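BfpC (Escherichia coli, PDB 3VHJ) is a membrane protein essential for type IV pilus biogenesis, represented here by its N-terminal cytoplasmic domain. Local coordinates at residues A[84-90]-A[133-139]; A[34-39]-A[57-61]; A[3-8]-A[63-67]; A[94-98]-A[110-116]. The protein carries 1 engineered substitution. All blocks are in the same frame, centred on the assembly; numbering follows the deposited sequence.

Interaction 1 of 4, residues A[84-90]-A[133-139]; sequences SFCGLFP and WDRTYSP
A parallel strand pair forms one edge of a mixed sheet where 85-90 runs beside 135-137, F85 facing R135, C86 facing T136 and G87 facing Y137. Backbone bonds C86 N to R135 O, Y137 N to C86 O and L88 N to Y137 O (2.9 Å) stitch it. Ahead of the strands, S84 N donates to D134 OD2 on the anti side of the carboxylate, and D134 N returns a bond to S84 OG (2.9 Å); K103 pairs with the same carboxylate. The strand order 107-113, 96-101, 85-90, 135-137, with helix 116-127 leading into the last strand, recalls the ribonuclease H-like topology of actin-like domains. C86 SG, between the backbone N and the carbonyl carbon (chi1 86°), lies with CB over one face of the W133 five-membered ring, 3.5 Å from its centroid, a sulfur-aromatic contact beside a CH-pi one. V127 O holds the indole NE1. A serine in place of W133 would probably leave C86 SG without its aromatic cover and V127 O without that N-H. On the face of F85 and Y137, F89 CZ leans on Y137 CB (3.6 Å), the rings oblique at 38°; a side chain at G87 would strike the F89 ring.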
loop_
_atom_site.group_PDB
_atom_site.type_symbol
_atom_site.label_atom_id
_atom_site.label_comp_id
_atom_site.label_asym_id
_atom_site.label_seq_id
_atom_site.Cartn_x
_atom_site.Cartn_y
_atom_site.Cartn_z
ATOM N N SER A 84 14.128 1.849 -2.686
ATOM C CA SER A 84 13.116 1.097 -1.951
ATOM C C SER A 84 12.878 1.738 -0.586
ATOM O O SER A 84 13.716 2.492 -0.093
ATOM C CB SER A 84 13.579 -0.351 -1.768
ATOM O OG SER A 84 14.831 -0.393 -1.095
ATOM N N PHE A 85 11.739 1.434 0.029
ATOM C CA PHE A 85 11.425 2.013 1.328
ATOM C C PHE A 85 10.287 1.277 2.014
ATOM O O PHE A 85 9.478 0.611 1.368
ATOM C CB PHE A 85 11.027 3.481 1.157
ATOM C CG PHE A 85 9.755 3.674 0.364
ATOM C CD1 PHE A 85 8.517 3.680 0.994
ATOM C CD2 PHE A 85 9.798 3.810 -1.016
ATOM C CE1 PHE A 85 7.336 3.816 0.262
ATOM C CE2 PHE A 85 8.621 3.948 -1.765
ATOM C CZ PHE A 85 7.389 3.949 -1.119
ATOM N N CYS A 86 10.232 1.409 3.331
ATOM C CA CYS A 86 9.167 0.807 4.112
ATOM C C CYS A 86 8.965 1.732 5.301
ATOM O O CYS A 86 9.794 2.601 5.565
ATOM C CB CYS A 86 9.553 -0.594 4.593
ATOM S SG CYS A 86 10.484 -0.633 6.137
ATOM N N GLY A 87 7.861 1.563 6.011
ATOM C CA GLY A 87 7.636 2.412 7.162
ATOM C C GLY A 87 6.334 2.167 7.884
ATOM O O GLY A 87 5.399 1.580 7.335
ATOM N N LEU A 88 6.307 2.609 9.137
ATOM C CA LEU A 88 5.145 2.521 10.008
ATOM C C LEU A 88 4.711 3.984 10.110
ATOM O O LEU A 88 5.496 4.838 10.527
ATOM C CB LEU A 88 5.561 1.993 11.381
ATOM C CG LEU A 88 4.539 2.037 12.518
ATOM C CD1 LEU A 88 3.340 1.164 12.195
ATOM C CD2 LEU A 88 5.216 1.564 13.804
ATOM N N PHE A 89 3.474 4.272 9.719
ATOM C CA PHE A 89 2.981 5.646 9.721
ATOM C C PHE A 89 1.577 5.795 10.280
ATOM O O PHE A 89 0.698 4.989 9.995
ATOM C CB PHE A 89 2.911 6.196 8.294
ATOM C CG PHE A 89 4.213 6.205 7.554
ATOM C CD1 PHE A 89 5.086 7.280 7.669
ATOM C CD2 PHE A 89 4.526 5.177 6.668
ATOM C CE1 PHE A 89 6.246 7.338 6.904
ATOM C CE2 PHE A 89 5.684 5.227 5.902
ATOM C CZ PHE A 89 6.543 6.307 6.017
ATOM N N PRO A 90 1.343 6.851 11.071
ATOM C CA PRO A 90 0.010 7.081 11.631
ATOM C C PRO A 90 -0.726 7.925 10.590
ATOM O O PRO A 90 -0.157 8.890 10.078
ATOM C CB PRO A 90 0.280 7.912 12.891
ATOM C CG PRO A 90 1.801 7.942 13.037
ATOM C CD PRO A 90 2.327 7.773 11.657
ATOM N N TRP A 133 15.649 -2.561 2.585
ATOM C CA TRP A 133 15.117 -1.241 2.231
ATOM C C TRP A 133 16.180 -0.151 2.226
ATOM O O TRP A 133 17.039 -0.107 3.105
ATOM C CB TRP A 133 14.004 -0.807 3.199
ATOM C CG TRP A 133 13.052 -1.895 3.632
ATOM C CD1 TRP A 133 13.044 -2.537 4.837
ATOM C CD2 TRP A 133 11.982 -2.466 2.866
ATOM N NE1 TRP A 133 12.038 -3.472 4.873
ATOM C CE2 TRP A 133 11.369 -3.450 3.676
ATOM C CE3 TRP A 133 11.481 -2.244 1.574
ATOM C CZ2 TRP A 133 10.281 -4.212 3.236
ATOM C CZ3 TRP A 133 10.398 -3.003 1.135
ATOM C CH2 TRP A 133 9.810 -3.974 1.963
ATOM N N ASP A 134 16.118 0.738 1.241
ATOM C CA ASP A 134 17.071 1.835 1.183
ATOM C C ASP A 134 16.734 2.799 2.321
ATOM O O ASP A 134 17.624 3.356 2.962
ATOM C CB ASP A 134 16.994 2.559 -0.167
ATOM C CG ASP A 134 17.621 1.760 -1.296
ATOM O OD1 ASP A 134 18.692 1.162 -1.072
ATOM O OD2 ASP A 134 17.057 1.738 -2.413
ATOM N N ARG A 135 15.437 2.976 2.573
ATOM C CA ARG A 135 14.968 3.855 3.640
ATOM C C ARG A 135 13.888 3.176 4.477
ATOM O O ARG A 135 13.054 2.440 3.951
ATOM C CB ARG A 135 14.393 5.157 3.066
ATOM C CG ARG A 135 15.398 6.076 2.382
ATOM C CD ARG A 135 16.575 6.432 3.297
ATOM N NE ARG A 135 16.186 7.097 4.543
ATOM C CZ ARG A 135 15.740 8.349 4.626
ATOM N NH1 ARG A 135 15.618 9.091 3.532
ATOM N NH2 ARG A 135 15.426 8.866 5.809
ATOM N N THR A 136 13.918 3.429 5.783
ATOM C CA THR A 136 12.938 2.881 6.713
ATOM C C THR A 136 12.456 4.018 7.612
ATOM O O THR A 136 13.262 4.782 8.145
ATOM C CB THR A 136 13.540 1.771 7.603
ATOM O OG1 THR A 136 13.943 0.660 6.790
ATOM C CG2 THR A 136 12.511 1.296 8.612
ATOM N N TYR A 137 11.139 4.113 7.778
ATOM C CA TYR A 137 10.529 5.156 8.594
ATOM C C TYR A 137 9.637 4.589 9.691
ATOM O O TYR A 137 8.983 3.559 9.510
ATOM C CB TYR A 137 9.674 6.071 7.717
ATOM C CG TYR A 137 10.387 6.612 6.514
ATOM C CD1 TYR A 137 11.299 7.659 6.637
ATOM C CD2 TYR A 137 10.166 6.069 5.247
ATOM C CE1 TYR A 137 11.973 8.155 5.528
ATOM C CE2 TYR A 137 10.836 6.557 4.129
ATOM C CZ TYR A 137 11.738 7.600 4.280
ATOM O OH TYR A 137 12.412 8.091 3.190
ATOM N N SER A 138 9.607 5.275 10.830
ATOM C CA SER A 138 8.766 4.876 11.953
ATOM C C SER A 138 8.778 6.014 12.970
ATOM O O SER A 138 9.680 6.845 12.962
ATOM C CB SER A 138 9.288 3.591 12.610
ATOM O OG SER A 138 10.485 3.824 13.334
ATOM N N PRO A 139 7.766 6.073 13.846
ATOM C CA PRO A 139 7.701 7.131 14.860
ATOM C C PRO A 139 8.919 7.102 15.792
ATOM O O PRO A 139 9.562 6.067 15.959
ATOM C CB PRO A 139 6.396 6.820 15.593
ATOM C CG PRO A 139 5.546 6.221 14.503
ATOM C CD PRO A 139 6.526 5.278 13.839
#

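Interaction 2 of 4, residues A[34-39]-A[57-61]; sequences ALNKSL and QFAVG
With chi1 of F58 at 50°, CG sits between the backbone N and the carbonyl carbon, which stands the ring up from strand 57-60 against helix 34-39; L35 answers with CG swung opposite its own N (chi1 171°), which sends its CD1 down past the ring as the phenyl comes up. One face of the F58 ring lies against the helix backbone: L35 CA is 3.7 Å above the plane, over its centre, and L35 CB makes a CH-pi contact 4.0 Å from the ring centroid. L35 CD1 touches F58 CD1 at 3.7 Å, while A34 CB presses on F58 CE2 at 3.4 Å. Two residues along the strand, V60 packs beside the next helical turn, S38 and L39. Its CG2 meets L35 CD1 (3.8 Å), L39 CD2 (3.9 Å) and S38 OG (3.4 Å), so the serine hydroxyl rests beside a methyl group here, and no hydrogen bond joins the two segments. L35 reaches on to Y47 and V49 of the neighbouring strand, and S38 to L21 on the other flank of 55-60. Helix and strand segments run nearly the same way, 16° apart with axes 9.0 Å from each other. This is a buried, apolar helix-on-sheet layer, in which helix 31-42 packs on one face of the antiparallel sheet of strands 21-23, 55-60 and 46-52.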
loop_
_atom_site.group_PDB
_atom_site.type_symbol
_atom_site.label_atom_id
_atom_site.label_comp_id
_atom_site.label_asym_id
_atom_site.label_seq_id
_atom_site.Cartn_x
_atom_site.Cartn_y
_atom_site.Cartn_z
ATOM N N ALA A 34 -3.116 -12.190 -14.366
ATOM C CA ALA A 34 -2.842 -12.232 -12.939
ATOM C C ALA A 34 -3.912 -11.461 -12.177
ATOM O O ALA A 34 -4.429 -11.939 -11.171
ATOM C CB ALA A 34 -1.461 -11.650 -12.656
ATOM N N LEU A 35 -4.249 -10.267 -12.659
ATOM C CA LEU A 35 -5.261 -9.451 -12.001
ATOM C C LEU A 35 -6.611 -10.146 -11.953
ATOM O O LEU A 35 -7.243 -10.225 -10.902
ATOM C CB LEU A 35 -5.416 -8.105 -12.713
ATOM C CG LEU A 35 -6.592 -7.242 -12.245
ATOM C CD1 LEU A 35 -6.479 -6.971 -10.753
ATOM C CD2 LEU A 35 -6.608 -5.935 -13.029
ATOM N N ASN A 36 -7.057 -10.644 -13.100
ATOM C CA ASN A 36 -8.343 -11.313 -13.154
ATOM C C ASN A 36 -8.404 -12.555 -12.286
ATOM O O ASN A 36 -9.464 -12.886 -11.753
ATOM C CB ASN A 36 -8.693 -11.641 -14.602
ATOM C CG ASN A 36 -9.323 -10.468 -15.310
ATOM O OD1 ASN A 36 -10.460 -10.093 -15.015
ATOM N ND2 ASN A 36 -8.591 -9.871 -16.237
ATOM N N LYS A 37 -7.271 -13.236 -12.138
ATOM C CA LYS A 37 -7.214 -14.432 -11.305
ATOM C C LYS A 37 -7.343 -14.006 -9.850
ATOM O O LYS A 37 -7.968 -14.692 -9.042
ATOM C CB LYS A 37 -5.893 -15.179 -11.519
ATOM C CG LYS A 37 -5.830 -15.938 -12.842
ATOM C CD LYS A 37 -4.434 -16.479 -13.142
ATOM C CE LYS A 37 -3.956 -17.467 -12.089
ATOM N NZ LYS A 37 -2.617 -18.023 -12.430
ATOM N N SER A 38 -6.756 -12.860 -9.525
ATOM C CA SER A 38 -6.815 -12.342 -8.166
ATOM C C SER A 38 -8.233 -11.872 -7.845
ATOM O O SER A 38 -8.756 -12.142 -6.761
ATOM C CB SER A 38 -5.826 -11.183 -8.005
ATOM O OG SER A 38 -5.836 -10.689 -6.679
ATOM N N LEU A 39 -8.855 -11.170 -8.788
ATOM C CA LEU A 39 -10.221 -10.683 -8.597
ATOM C C LEU A 39 -11.168 -11.860 -8.379
ATOM O O LEU A 39 -12.050 -11.814 -7.522
ATOM C CB LEU A 39 -10.678 -9.885 -9.820
ATOM C CG LEU A 39 -10.056 -8.499 -10.013
ATOM C CD1 LEU A 39 -10.413 -7.971 -11.383
ATOM C CD2 LEU A 39 -10.554 -7.556 -8.926
ATOM N N GLN A 57 1.902 -3.801 -12.102
ATOM C CA GLN A 57 1.364 -4.495 -10.950
ATOM C C GLN A 57 -0.069 -4.018 -10.756
ATOM O O GLN A 57 -0.517 -3.064 -11.396
ATOM C CB GLN A 57 2.210 -4.214 -9.703
ATOM C CG GLN A 57 2.161 -2.784 -9.199
ATOM C CD GLN A 57 3.192 -2.526 -8.117
ATOM O OE1 GLN A 57 3.245 -3.236 -7.116
ATOM N NE2 GLN A 57 4.019 -1.507 -8.318
ATOM N N PHE A 58 -0.794 -4.682 -9.871
ATOM C CA PHE A 58 -2.182 -4.323 -9.656
ATOM C C PHE A 58 -2.591 -4.419 -8.197
ATOM O O PHE A 58 -1.936 -5.078 -7.392
ATOM C CB PHE A 58 -3.056 -5.249 -10.493
ATOM C CG PHE A 58 -2.721 -6.699 -10.313
ATOM C CD1 PHE A 58 -3.194 -7.406 -9.212
ATOM C CD2 PHE A 58 -1.885 -7.347 -11.220
ATOM C CE1 PHE A 58 -2.838 -8.742 -9.017
ATOM C CE2 PHE A 58 -1.521 -8.678 -11.036
ATOM C CZ PHE A 58 -1.999 -9.378 -9.931
ATOM N N ALA A 59 -3.684 -3.744 -7.873
ATOM C CA ALA A 59 -4.222 -3.759 -6.524
ATOM C C ALA A 59 -5.666 -4.240 -6.606
ATOM O O ALA A 59 -6.394 -3.881 -7.530
ATOM C CB ALA A 59 -4.167 -2.359 -5.920
ATOM N N VAL A 60 -6.073 -5.068 -5.653
ATOM C CA VAL A 60 -7.448 -5.556 -5.614
ATOM C C VAL A 60 -8.067 -5.037 -4.320
ATOM O O VAL A 60 -7.503 -5.223 -3.243
ATOM C CB VAL A 60 -7.504 -7.102 -5.656
ATOM C CG1 VAL A 60 -8.916 -7.590 -5.348
ATOM C CG2 VAL A 60 -7.104 -7.584 -7.048
ATOM N N GLY A 61 -9.214 -4.371 -4.436
ATOM C CA GLY A 61 -9.873 -3.815 -3.267
ATOM C C GLY A 61 -10.829 -4.750 -2.552
ATOM O O GLY A 61 -11.236 -5.784 -3.086
#

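Interaction 3 of 4, residues A[3-8]-A[63-67]; sequences KNNLGV and KNIGH
The amide of N4 runs alongside the aliphatic branch of I65, both leaving their chains in the same direction. N4 has CG between its backbone N and carbonyl carbon (chi1 62°), which curls the amide back over the chain: OD1 accepts L6 N at 2.9 Å, an Asx turn, and at the same time rests against I65 CB at 3.3 Å. A type I beta turn from N5 to V8 follows at once and wraps the chain round I65. I65 CD1 extends to G7 CA (3.7 Å), and I65 CB meets L6 CB more loosely. H67 stands beyond: I65 CG1 lies 4.0 Å above one face of the imidazole, toward its rim, and G7 O comes in at the ring edge, in its plane. G7 occupies the corner between I65 and H67, where a CB would run into both. At the outer end K3 passes roughly perpendicular to N64, with K3 CA close to N64 O. The segments are tied by main-chain bonds, N4 N to N64 O (3.0 Å) and G7 N to I65 O (2.8 Å), the latter in the carbonyl plane. G66 turns with a positive phi of 98° that a side chain would oppose. The histidine is fixed by outside partners, ND1 taking D62 N and NE2 meeting V18 O; acceptance at one nitrogen and a carbonyl at the other are consistent with a neutral ring carrying its proton on NE2.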
loop_
_atom_site.group_PDB
_atom_site.type_symbol
_atom_site.label_atom_id
_atom_site.label_comp_id
_atom_site.label_asym_id
_atom_site.label_seq_id
_atom_site.Cartn_x
_atom_site.Cartn_y
_atom_site.Cartn_z
ATOM N N LYS A 3 -19.297 -4.504 7.814
ATOM C CA LYS A 3 -18.378 -3.581 7.085
ATOM C C LYS A 3 -17.729 -2.531 7.984
ATOM O O LYS A 3 -18.388 -1.931 8.839
ATOM C CB LYS A 3 -19.127 -2.879 5.956
ATOM C CG LYS A 3 -19.542 -3.806 4.826
ATOM C CD LYS A 3 -20.140 -3.002 3.694
ATOM C CE LYS A 3 -20.258 -3.823 2.423
ATOM N NZ LYS A 3 -20.731 -2.949 1.317
ATOM N N ASN A 4 -16.427 -2.324 7.792
ATOM C CA ASN A 4 -15.678 -1.337 8.564
ATOM C C ASN A 4 -14.989 -0.379 7.593
ATOM O O ASN A 4 -15.173 -0.485 6.379
ATOM C CB ASN A 4 -14.644 -2.021 9.477
ATOM C CG ASN A 4 -13.588 -2.806 8.707
ATOM O OD1 ASN A 4 -12.880 -2.264 7.861
ATOM N ND2 ASN A 4 -13.470 -4.089 9.016
ATOM N N ASN A 5 -14.207 0.561 8.111
ATOM C CA ASN A 5 -13.536 1.503 7.224
ATOM C C ASN A 5 -12.021 1.435 7.327
ATOM O O ASN A 5 -11.324 2.428 7.122
ATOM C CB ASN A 5 -14.039 2.934 7.481
ATOM C CG ASN A 5 -13.768 3.421 8.898
ATOM O OD1 ASN A 5 -14.245 4.488 9.297
ATOM N ND2 ASN A 5 -13.003 2.652 9.660
ATOM N N LEU A 6 -11.516 0.242 7.625
ATOM C CA LEU A 6 -10.079 0.016 7.758
ATOM C C LEU A 6 -9.319 0.303 6.469
ATOM O O LEU A 6 -8.122 0.586 6.498
ATOM C CB LEU A 6 -9.812 -1.435 8.157
ATOM C CG LEU A 6 -9.521 -1.788 9.614
ATOM C CD1 LEU A 6 -9.575 -3.305 9.784
ATOM C CD2 LEU A 6 -8.149 -1.250 10.010
ATOM N N GLY A 7 -10.013 0.220 5.340
ATOM C CA GLY A 7 -9.361 0.443 4.064
ATOM C C GLY A 7 -9.259 1.874 3.567
ATOM O O GLY A 7 -8.805 2.099 2.444
ATOM N N VAL A 8 -9.672 2.846 4.373
ATOM C CA VAL A 8 -9.598 4.234 3.931
ATOM C C VAL A 8 -8.800 5.101 4.892
ATOM O O VAL A 8 -9.179 5.284 6.046
ATOM C CB VAL A 8 -11.012 4.841 3.750
ATOM C CG1 VAL A 8 -10.913 6.279 3.264
ATOM C CG2 VAL A 8 -11.801 4.012 2.751
ATOM N N LYS A 63 -14.392 -4.374 -0.624
ATOM C CA LYS A 63 -15.525 -3.545 -0.229
ATOM C C LYS A 63 -15.906 -3.701 1.241
ATOM O O LYS A 63 -16.534 -2.815 1.811
ATOM C CB LYS A 63 -16.745 -3.864 -1.093
ATOM C CG LYS A 63 -16.588 -3.486 -2.557
ATOM C CD LYS A 63 -17.881 -3.724 -3.318
ATOM C CE LYS A 63 -17.747 -3.355 -4.784
ATOM N NZ LYS A 63 -19.059 -3.510 -5.478
ATOM N N ASN A 64 -15.539 -4.820 1.853
ATOM C CA ASN A 64 -15.892 -5.036 3.250
ATOM C C ASN A 64 -15.166 -4.116 4.217
ATOM O O ASN A 64 -15.597 -3.953 5.358
ATOM C CB ASN A 64 -15.663 -6.494 3.649
ATOM C CG ASN A 64 -16.667 -7.433 3.008
ATOM O OD1 ASN A 64 -17.822 -7.069 2.793
ATOM N ND2 ASN A 64 -16.235 -8.651 2.714
ATOM N N ILE A 65 -14.065 -3.516 3.773
ATOM C CA ILE A 65 -13.340 -2.601 4.634
ATOM C C ILE A 65 -13.430 -1.163 4.117
ATOM O O ILE A 65 -12.585 -0.327 4.424
ATOM C CB ILE A 65 -11.852 -3.028 4.827
ATOM C CG1 ILE A 65 -11.087 -2.956 3.506
ATOM C CG2 ILE A 65 -11.792 -4.460 5.381
ATOM C CD1 ILE A 65 -9.606 -3.258 3.666
ATOM N N GLY A 66 -14.465 -0.889 3.321
ATOM C CA GLY A 66 -14.689 0.461 2.832
ATOM C C GLY A 66 -14.220 0.854 1.446
ATOM O O GLY A 66 -14.452 1.985 1.023
ATOM N N HIS A 67 -13.563 -0.053 0.735
ATOM C CA HIS A 67 -13.083 0.273 -0.608
ATOM C C HIS A 67 -14.240 0.508 -1.565
ATOM O O HIS A 67 -15.240 -0.191 -1.519
ATOM C CB HIS A 67 -12.174 -0.844 -1.121
ATOM C CG HIS A 67 -10.865 -0.917 -0.397
ATOM N ND1 HIS A 67 -10.099 -2.060 -0.355
ATOM C CD2 HIS A 67 -10.181 0.024 0.295
ATOM C CE1 HIS A 67 -8.997 -1.821 0.335
ATOM N NE2 HIS A 67 -9.021 -0.564 0.740
#

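Interaction 4 of 4, residues A[94-98]-A[110-116]; sequences ELWLV and DKSFHSK
W96 pairs with F113 at the open end of the beta hairpin made by strands 96-101 and 107-113. The pairing is antiparallel, and four main-chain bonds hold it. The hydrogen-bonded pair W96 and F113 exchanges W96 N to F113 O and F113 N to W96 O, both 2.8 Å, the first almost straight at 171°. V98 and K111 form the next such pair, V98 N to K111 O and K111 N to V98 O both 2.9 Å. Between them L97 and S112 make the non-hydrogen-bonded pair, where L97 CD2 touches S112 CB. S112 OG turns to L6 O of the N-terminal segment.

Aromatic and aliphatic contacts lie on the face of W96, V98 and F113. K116, with CG opposite the backbone N (chi1 176°) and its chain extended beyond, lies along one face of the indole: CB is 3.7 Å from the centroid of the five-membered ring, a CH-pi contact, CD is 3.5 Å from W96 CZ2, and CE passes CH2. The NZ end goes on to a salt bridge with D141. S115 is the N-cap of helix 116-127, its OG bonded to D118 N; the indole lies against the first turn, touching K116 and A119. An alanine at W96 would probably uncover the methylenes of K116 and leave its side chain freer to swing. V98 CG2 comes obliquely at the F113 ring, 3.6 Å from CE1.

L95 and H114 extend the contact past the strand ends: L95 CD1 sits 3.2 Å from F113 O and 3.4 Å from H114 ND1.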
loop_
_atom_site.group_PDB
_atom_site.type_symbol
_atom_site.label_atom_id
_atom_site.label_comp_id
_atom_site.label_asym_id
_atom_site.label_seq_id
_atom_site.Cartn_x
_atom_site.Cartn_y
_atom_site.Cartn_z
ATOM N N GLU A 94 -7.065 8.047 13.026
ATOM C CA GLU A 94 -6.987 6.947 13.986
ATOM C C GLU A 94 -6.596 5.628 13.332
ATOM O O GLU A 94 -6.992 4.555 13.797
ATOM C CB GLU A 94 -8.343 6.748 14.672
ATOM C CG GLU A 94 -9.126 8.019 14.977
ATOM C CD GLU A 94 -8.537 8.805 16.118
ATOM O OE1 GLU A 94 -9.218 9.728 16.616
ATOM O OE2 GLU A 94 -7.394 8.504 16.515
ATOM N N LEU A 95 -5.831 5.695 12.252
ATOM C CA LEU A 95 -5.429 4.477 11.569
ATOM C C LEU A 95 -3.910 4.432 11.446
ATOM O O LEU A 95 -3.266 5.465 11.282
ATOM C CB LEU A 95 -6.075 4.443 10.180
ATOM C CG LEU A 95 -6.023 3.175 9.332
ATOM C CD1 LEU A 95 -6.857 2.073 9.985
ATOM C CD2 LEU A 95 -6.569 3.497 7.940
ATOM N N TRP A 96 -3.346 3.232 11.535
ATOM C CA TRP A 96 -1.911 3.053 11.399
ATOM C C TRP A 96 -1.625 2.315 10.108
ATOM O O TRP A 96 -2.299 1.339 9.781
ATOM C CB TRP A 96 -1.344 2.280 12.588
ATOM C CG TRP A 96 -1.265 3.141 13.798
ATOM C CD1 TRP A 96 -2.267 3.403 14.693
ATOM C CD2 TRP A 96 -0.149 3.939 14.196
ATOM N NE1 TRP A 96 -1.839 4.322 15.621
ATOM C CE2 TRP A 96 -0.543 4.668 15.339
ATOM C CE3 TRP A 96 1.150 4.111 13.695
ATOM C CZ2 TRP A 96 0.315 5.557 15.991
ATOM C CZ3 TRP A 96 2.003 4.994 14.344
ATOM C CH2 TRP A 96 1.580 5.706 15.481
ATOM N N LEU A 97 -0.617 2.785 9.386
ATOM C CA LEU A 97 -0.246 2.200 8.109
ATOM C C LEU A 97 1.161 1.608 8.119
ATOM O O LEU A 97 2.074 2.179 8.706
ATOM C CB LEU A 97 -0.308 3.276 7.022
ATOM C CG LEU A 97 -1.588 4.114 6.943
ATOM C CD1 LEU A 97 -1.400 5.209 5.896
ATOM C CD2 LEU A 97 -2.781 3.222 6.604
ATOM N N VAL A 98 1.319 0.451 7.482
ATOM C CA VAL A 98 2.628 -0.181 7.359
ATOM C C VAL A 98 2.768 -0.451 5.868
ATOM O O VAL A 98 1.980 -1.199 5.293
ATOM C CB VAL A 98 2.722 -1.507 8.135
ATOM C CG1 VAL A 98 4.110 -2.129 7.925
ATOM C CG2 VAL A 98 2.488 -1.247 9.621
ATOM N N ASP A 110 1.165 -3.210 2.139
ATOM C CA ASP A 110 0.171 -2.148 2.170
ATOM C C ASP A 110 -0.848 -2.642 3.186
ATOM O O ASP A 110 -1.822 -3.295 2.830
ATOM C CB ASP A 110 -0.490 -1.950 0.805
ATOM C CG ASP A 110 -1.623 -0.940 0.854
ATOM O OD1 ASP A 110 -1.789 -0.290 1.914
ATOM O OD2 ASP A 110 -2.346 -0.787 -0.159
ATOM N N LYS A 111 -0.608 -2.335 4.456
ATOM C CA LYS A 111 -1.491 -2.783 5.528
ATOM C C LYS A 111 -1.936 -1.635 6.412
ATOM O O LYS A 111 -1.185 -0.691 6.634
ATOM C CB LYS A 111 -0.766 -3.818 6.390
ATOM C CG LYS A 111 -0.307 -5.036 5.627
ATOM C CD LYS A 111 -1.399 -6.089 5.526
ATOM C CE LYS A 111 -1.668 -6.719 6.881
ATOM N NZ LYS A 111 -2.617 -7.866 6.790
ATOM N N SER A 112 -3.168 -1.720 6.902
ATOM C CA SER A 112 -3.709 -0.707 7.792
ATOM C C SER A 112 -4.164 -1.429 9.058
ATOM O O SER A 112 -4.512 -2.610 9.007
ATOM C CB SER A 112 -4.892 0.011 7.139
ATOM O OG SER A 112 -5.959 -0.885 6.901
ATOM N N PHE A 113 -4.136 -0.728 10.187
ATOM C CA PHE A 113 -4.546 -1.308 11.465
ATOM C C PHE A 113 -5.216 -0.234 12.303
ATOM O O PHE A 113 -4.837 0.930 12.234
ATOM C CB PHE A 113 -3.336 -1.811 12.266
ATOM C CG PHE A 113 -2.410 -2.694 11.493
ATOM C CD1 PHE A 113 -1.509 -2.153 10.580
ATOM C CD2 PHE A 113 -2.437 -4.072 11.676
ATOM C CE1 PHE A 113 -0.647 -2.976 9.862
ATOM C CE2 PHE A 113 -1.580 -4.900 10.962
ATOM C CZ PHE A 113 -0.686 -4.352 10.055
ATOM N N HIS A 114 -6.207 -0.609 13.097
ATOM C CA HIS A 114 -6.836 0.387 13.953
ATOM C C HIS A 114 -6.030 0.486 15.241
ATOM O O HIS A 114 -6.153 1.454 15.993
ATOM C CB HIS A 114 -8.294 0.021 14.245
ATOM C CG HIS A 114 -9.221 0.323 13.108
ATOM N ND1 HIS A 114 -9.176 1.514 12.413
ATOM C CD2 HIS A 114 -10.205 -0.411 12.536
ATOM C CE1 HIS A 114 -10.091 1.498 11.459
ATOM N NE2 HIS A 114 -10.728 0.342 11.512
ATOM N N SER A 115 -5.179 -0.513 15.466
ATOM C CA SER A 115 -4.334 -0.571 16.657
ATOM C C SER A 115 -2.856 -0.352 16.360
ATOM O O SER A 115 -2.283 -0.996 15.480
ATOM C CB SER A 115 -4.504 -1.925 17.350
ATOM O OG SER A 115 -3.424 -2.179 18.229
ATOM N N LYS A 116 -2.243 0.556 17.113
ATOM C CA LYS A 116 -0.830 0.862 16.949
ATOM C C LYS A 116 0.033 -0.346 17.321
ATOM O O LYS A 116 1.035 -0.625 16.666
ATOM C CB LYS A 116 -0.452 2.062 17.819
ATOM C CG LYS A 116 1.028 2.413 17.785
ATOM C CD LYS A 116 1.340 3.610 18.671
ATOM C CE LYS A 116 2.819 3.957 18.623
ATOM N NZ LYS A 116 3.144 5.161 19.440
#

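In the fold
From the N terminus, interaction 3 opens first, and its loop, closed when 63-67 returns to 3-8, contains all of interaction 2, which packs a helix on the antiparallel sheet that holds strand 55-60; G61 and H67 touch where the two adjoin. Interaction 1 opens afterwards at 84-90 and closes at 133-139, with the hairpin of interaction 4 nested inside. No loops cross. Interactions 1 and 4 share one sheet, F89 O meeting L97 N, while P90 and P139 pack on W96. The N-terminal segment links the halves: L6 reaches S112, H114 and L95, joining interaction 3 to interaction 4. Interactions 1 and 2 lie on opposite sides of the chain's centre, centres about 25 Å apart.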